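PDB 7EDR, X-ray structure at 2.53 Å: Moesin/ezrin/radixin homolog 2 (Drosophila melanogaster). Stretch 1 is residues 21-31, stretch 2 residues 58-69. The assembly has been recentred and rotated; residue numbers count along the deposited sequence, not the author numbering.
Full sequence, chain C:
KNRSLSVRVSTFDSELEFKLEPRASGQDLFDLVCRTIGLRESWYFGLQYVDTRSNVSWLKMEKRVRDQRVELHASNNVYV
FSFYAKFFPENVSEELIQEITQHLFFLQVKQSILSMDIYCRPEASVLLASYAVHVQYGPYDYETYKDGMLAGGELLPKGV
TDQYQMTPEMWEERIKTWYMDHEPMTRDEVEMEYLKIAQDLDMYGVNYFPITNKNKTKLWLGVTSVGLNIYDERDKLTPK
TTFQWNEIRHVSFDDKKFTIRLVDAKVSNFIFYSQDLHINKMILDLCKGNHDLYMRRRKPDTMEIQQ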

# COMPACT_ATOMS: atom_id res chain seq x y z
N GLU C 21 36.82 15.10 5.35
CA GLU C 21 38.05 14.35 5.15
C GLU C 21 38.59 14.59 3.74
O GLU C 21 37.83 14.97 2.84
CB GLU C 21 37.77 12.86 5.40
CG GLU C 21 38.99 12.02 5.59
CD GLU C 21 39.43 11.44 4.25
OE1 GLU C 21 40.64 11.08 4.08
OE2 GLU C 21 38.59 11.34 3.33
N PRO C 22 39.90 14.43 3.51
CA PRO C 22 40.43 14.61 2.14
C PRO C 22 39.77 13.75 1.06
O PRO C 22 39.58 14.24 -0.06
CB PRO C 22 41.91 14.26 2.30
CG PRO C 22 42.23 14.64 3.69
CD PRO C 22 40.99 14.43 4.51
N ARG C 23 39.46 12.49 1.35
CA ARG C 23 38.94 11.54 0.37
C ARG C 23 37.46 11.23 0.61
O ARG C 23 36.99 10.14 0.29
CB ARG C 23 39.75 10.25 0.39
CG ARG C 23 41.18 10.35 -0.13
CD ARG C 23 42.04 9.23 0.47
NE ARG C 23 42.52 9.60 1.80
CZ ARG C 23 43.80 9.74 2.12
NH1 ARG C 23 44.74 9.51 1.21
NH2 ARG C 23 44.14 10.10 3.35
N ALA C 24 36.72 12.17 1.19
CA ALA C 24 35.29 11.98 1.37
C ALA C 24 34.61 11.79 0.02
O ALA C 24 35.06 12.32 -1.00
CB ALA C 24 34.69 13.17 2.12
N SER C 25 33.53 11.02 0.02
CA SER C 25 32.78 10.73 -1.20
C SER C 25 31.56 11.64 -1.32
O SER C 25 31.15 12.32 -0.37
CB SER C 25 32.33 9.29 -1.22
OG SER C 25 31.27 9.13 -0.30
N GLY C 26 30.97 11.62 -2.52
CA GLY C 26 29.74 12.37 -2.74
C GLY C 26 28.60 11.91 -1.85
O GLY C 26 27.84 12.73 -1.32
N GLN C 27 28.47 10.59 -1.66
CA GLN C 27 27.45 10.09 -0.75
C GLN C 27 27.62 10.67 0.64
O GLN C 27 26.63 10.90 1.35
CB GLN C 27 27.48 8.56 -0.66
CG GLN C 27 26.22 8.00 0.01
CD GLN C 27 24.98 8.25 -0.83
OE1 GLN C 27 24.94 7.90 -2.02
NE2 GLN C 27 23.98 8.89 -0.24
N ASP C 28 28.88 10.88 1.05
CA ASP C 28 29.17 11.40 2.39
C ASP C 28 28.65 12.82 2.54
O ASP C 28 27.99 13.14 3.53
CB ASP C 28 30.68 11.36 2.66
CG ASP C 28 31.24 9.96 2.74
OD1 ASP C 28 30.53 9.04 3.19
OD2 ASP C 28 32.43 9.80 2.37
N LEU C 29 28.96 13.68 1.57
CA LEU C 29 28.43 15.04 1.60
C LEU C 29 26.91 15.00 1.55
O LEU C 29 26.24 15.60 2.40
CB LEU C 29 28.99 15.85 0.43
CG LEU C 29 29.21 17.36 0.53
CD1 LEU C 29 29.24 17.97 -0.85
CD2 LEU C 29 28.17 18.06 1.36
N PHE C 30 26.36 14.26 0.59
CA PHE C 30 24.91 14.15 0.42
C PHE C 30 24.21 13.71 1.71
O PHE C 30 23.21 14.31 2.10
CB PHE C 30 24.61 13.18 -0.73
CG PHE C 30 23.18 13.24 -1.24
CD1 PHE C 30 22.72 14.36 -1.94
CD2 PHE C 30 22.30 12.19 -1.03
CE1 PHE C 30 21.41 14.42 -2.41
CE2 PHE C 30 21.00 12.26 -1.50
CZ PHE C 30 20.56 13.38 -2.20
N ASP C 31 24.73 12.68 2.38
CA ASP C 31 24.10 12.26 3.64
C ASP C 31 24.26 13.33 4.72
O ASP C 31 23.34 13.58 5.51
CB ASP C 31 24.70 10.93 4.13
CG ASP C 31 24.42 9.76 3.19
OD1 ASP C 31 23.49 9.85 2.37
OD2 ASP C 31 25.14 8.74 3.29
N TRP C 58 26.27 17.53 -11.72
CA TRP C 58 25.75 17.03 -10.46
C TRP C 58 26.80 16.14 -9.81
O TRP C 58 27.51 15.41 -10.51
CB TRP C 58 24.46 16.23 -10.67
CG TRP C 58 23.34 17.03 -11.25
CD1 TRP C 58 23.02 17.16 -12.58
CD2 TRP C 58 22.38 17.81 -10.52
NE1 TRP C 58 21.91 17.98 -12.71
CE2 TRP C 58 21.51 18.38 -11.47
CE3 TRP C 58 22.17 18.06 -9.17
CZ2 TRP C 58 20.44 19.20 -11.10
CZ3 TRP C 58 21.11 18.88 -8.80
CH2 TRP C 58 20.26 19.44 -9.76
N LEU C 59 26.90 16.21 -8.49
CA LEU C 59 27.90 15.42 -7.78
C LEU C 59 27.57 13.94 -7.89
O LEU C 59 26.41 13.54 -7.73
CB LEU C 59 27.95 15.84 -6.30
CG LEU C 59 29.18 15.46 -5.47
CD1 LEU C 59 30.47 15.94 -6.12
CD2 LEU C 59 29.04 16.03 -4.09
N LYS C 60 28.58 13.12 -8.20
CA LYS C 60 28.41 11.67 -8.22
C LYS C 60 28.56 11.09 -6.82
O LYS C 60 29.38 11.56 -6.02
CB LYS C 60 29.41 11.02 -9.17
CG LYS C 60 29.03 11.17 -10.66
CD LYS C 60 30.25 11.03 -11.56
CE LYS C 60 29.88 10.66 -13.00
NZ LYS C 60 30.47 9.33 -13.41
N MET C 61 27.77 10.07 -6.51
CA MET C 61 27.65 9.62 -5.13
C MET C 61 28.83 8.77 -4.69
O MET C 61 29.27 8.87 -3.54
CB MET C 61 26.35 8.84 -4.94
CG MET C 61 25.11 9.71 -4.97
SD MET C 61 25.14 10.90 -3.63
CE MET C 61 25.63 12.40 -4.49
N GLU C 62 29.37 7.93 -5.56
CA GLU C 62 30.39 7.01 -5.10
C GLU C 62 31.78 7.31 -5.67
O GLU C 62 32.69 6.50 -5.50
CB GLU C 62 29.97 5.56 -5.38
CG GLU C 62 28.94 5.04 -4.32
CD GLU C 62 29.46 5.05 -2.85
OE1 GLU C 62 28.62 5.00 -1.91
OE2 GLU C 62 30.70 5.10 -2.63
N LYS C 63 31.98 8.48 -6.27
CA LYS C 63 33.34 8.98 -6.48
C LYS C 63 33.73 9.90 -5.32
O LYS C 63 32.88 10.42 -4.59
CB LYS C 63 33.45 9.75 -7.80
CG LYS C 63 33.21 8.92 -9.05
CD LYS C 63 34.06 7.67 -9.04
CE LYS C 63 33.79 6.80 -10.25
NZ LYS C 63 34.64 5.58 -10.21
N ARG C 64 35.04 10.08 -5.15
CA ARG C 64 35.55 11.05 -4.18
C ARG C 64 35.24 12.47 -4.63
O ARG C 64 35.35 12.80 -5.82
CB ARG C 64 37.06 10.89 -4.00
CG ARG C 64 37.48 9.63 -3.26
CD ARG C 64 38.94 9.33 -3.50
NE ARG C 64 39.42 8.27 -2.62
CZ ARG C 64 40.69 7.90 -2.53
NH1 ARG C 64 41.61 8.52 -3.27
NH2 ARG C 64 41.05 6.92 -1.71
N VAL C 65 34.83 13.32 -3.68
CA VAL C 65 34.54 14.71 -4.01
C VAL C 65 35.75 15.34 -4.69
O VAL C 65 35.63 16.10 -5.66
CB VAL C 65 34.14 15.50 -2.75
CG1 VAL C 65 33.78 16.93 -3.11
CG2 VAL C 65 32.99 14.81 -2.01
N ARG C 66 36.93 15.03 -4.16
CA ARG C 66 38.20 15.54 -4.67
C ARG C 66 38.43 15.18 -6.14
O ARG C 66 39.15 15.91 -6.84
CB ARG C 66 39.30 14.98 -3.75
CG ARG C 66 40.71 15.11 -4.21
CD ARG C 66 41.55 13.91 -3.75
NE ARG C 66 41.86 13.91 -2.32
CZ ARG C 66 42.81 13.14 -1.78
NH1 ARG C 66 43.53 12.32 -2.53
NH2 ARG C 66 43.04 13.20 -0.47
N ASP C 67 37.78 14.12 -6.63
CA ASP C 67 38.05 13.55 -7.95
C ASP C 67 37.02 13.91 -9.00
O ASP C 67 36.93 13.23 -10.03
CB ASP C 67 38.15 12.03 -7.86
CG ASP C 67 39.32 11.57 -7.02
OD1 ASP C 67 39.36 10.37 -6.67
OD2 ASP C 67 40.19 12.41 -6.70
N GLN C 68 36.22 14.96 -8.78
CA GLN C 68 35.09 15.25 -9.66
C GLN C 68 35.21 16.63 -10.29
O GLN C 68 34.20 17.23 -10.66
CB GLN C 68 33.77 15.09 -8.90
CG GLN C 68 33.57 13.67 -8.33
CD GLN C 68 32.16 13.41 -7.81
OE1 GLN C 68 31.17 13.72 -8.48
NE2 GLN C 68 32.06 12.85 -6.62
N ARG C 69 36.44 17.12 -10.43
CA ARG C 69 36.73 18.34 -11.19
C ARG C 69 35.88 19.52 -10.72
O ARG C 69 35.40 20.32 -11.52
CB ARG C 69 36.54 18.11 -12.69
CG ARG C 69 37.63 17.30 -13.36
CD ARG C 69 37.04 16.47 -14.48
NE ARG C 69 36.95 15.04 -14.15
CZ ARG C 69 35.92 14.25 -14.44
NH1 ARG C 69 34.84 14.74 -15.05
NH2 ARG C 69 35.96 12.97 -14.10
O HOH W 1 30.91 6.63 0.23
O HOH W 2 26.15 5.18 -2.32

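The first turn of an α-helix leaves its amide NH groups without carbonyl partners from the helix itself, and something else must satisfy them. In the moesin/ezrin/radixin homolog of 7EDR, the answer is shared between a local cap and a second stretch of chain.

The helix that begins at Gly26 is preceded by Ser25 at the N-cap. Asp28 N donates to Ser25 OG at 3.3 Å, the classical capping bond, while Ser25 N donates to Asp28 OD2 at 2.9 Å, so the two residues bond reciprocally. The two amides between them, of Gly26 and Gln27, turn to the second stretch. Gly26 N reaches Lys63 O at 3.1 Å, and Gln27 N reaches Met61 O at 2.7 Å. The loop thus supplies two carbonyls to the helix start. Just before the helix the traffic reverses: Val65 N donates to Ala24 O at 2.9 Å and is nearly straight, at 164°. Together with the bond from Gly26 N to Lys63 O, it forms a single β bridge between Ser25 and Arg64, whose CA atoms lie 4.1 Å apart.

The lack of a side chain at Gly26 makes room for Lys60 O. Gly26 CA sits 3.4 Å from Lys60 O in a CA-H...O contact, and an ideal CB would fall only 1.9 Å from that same oxygen. Lys60 itself is held by Gln68, whose OE1 accepts from Lys60 N at 2.7 Å and whose NE2 donates to Lys60 O at 3.0 Å; one amide group thereby satisfies both polar atoms of the Lys60 backbone.

Apolar side chains pack along the helix. Leu29 CD1 meets Leu59 CD2 at 3.8 Å, and Met61 SD lies 3.7 Å from Phe30 CB, approaching the aromatic ring obliquely at 4.5 Å from its centroid.

At the other end, the turn from Glu21 to Ala24 presents Pro22 O, which accepts from Arg66 NE at 3.2 Å in a bent bond, at 136°. The Arg66 guanidinium lies with one face over the aliphatic part of Arg23, NH2 standing 3.4 Å from Arg23 CG. The guanidinium of Arg64 likewise has Arg23 CD over one face, 3.3 Å from Arg64 NH2. Arg23 finds its own counter-charge within the turn, through a weak, salt-bridged bond from NE to Glu21 OE1 at 3.3 Å.

Water completes the polar edge. One molecule lies 2.6 Å from Ser25 OG and donates to Glu62 OE2 at 3.3 Å; another donates to Gln27 OE1 at 3.0 Å and to Glu62 OE1 at 2.5 Å. Glu62, whose CA-to-CB bond points away, thus still joins the contact, through solvent and through OE1, 3.9 Å from Gln27 CB.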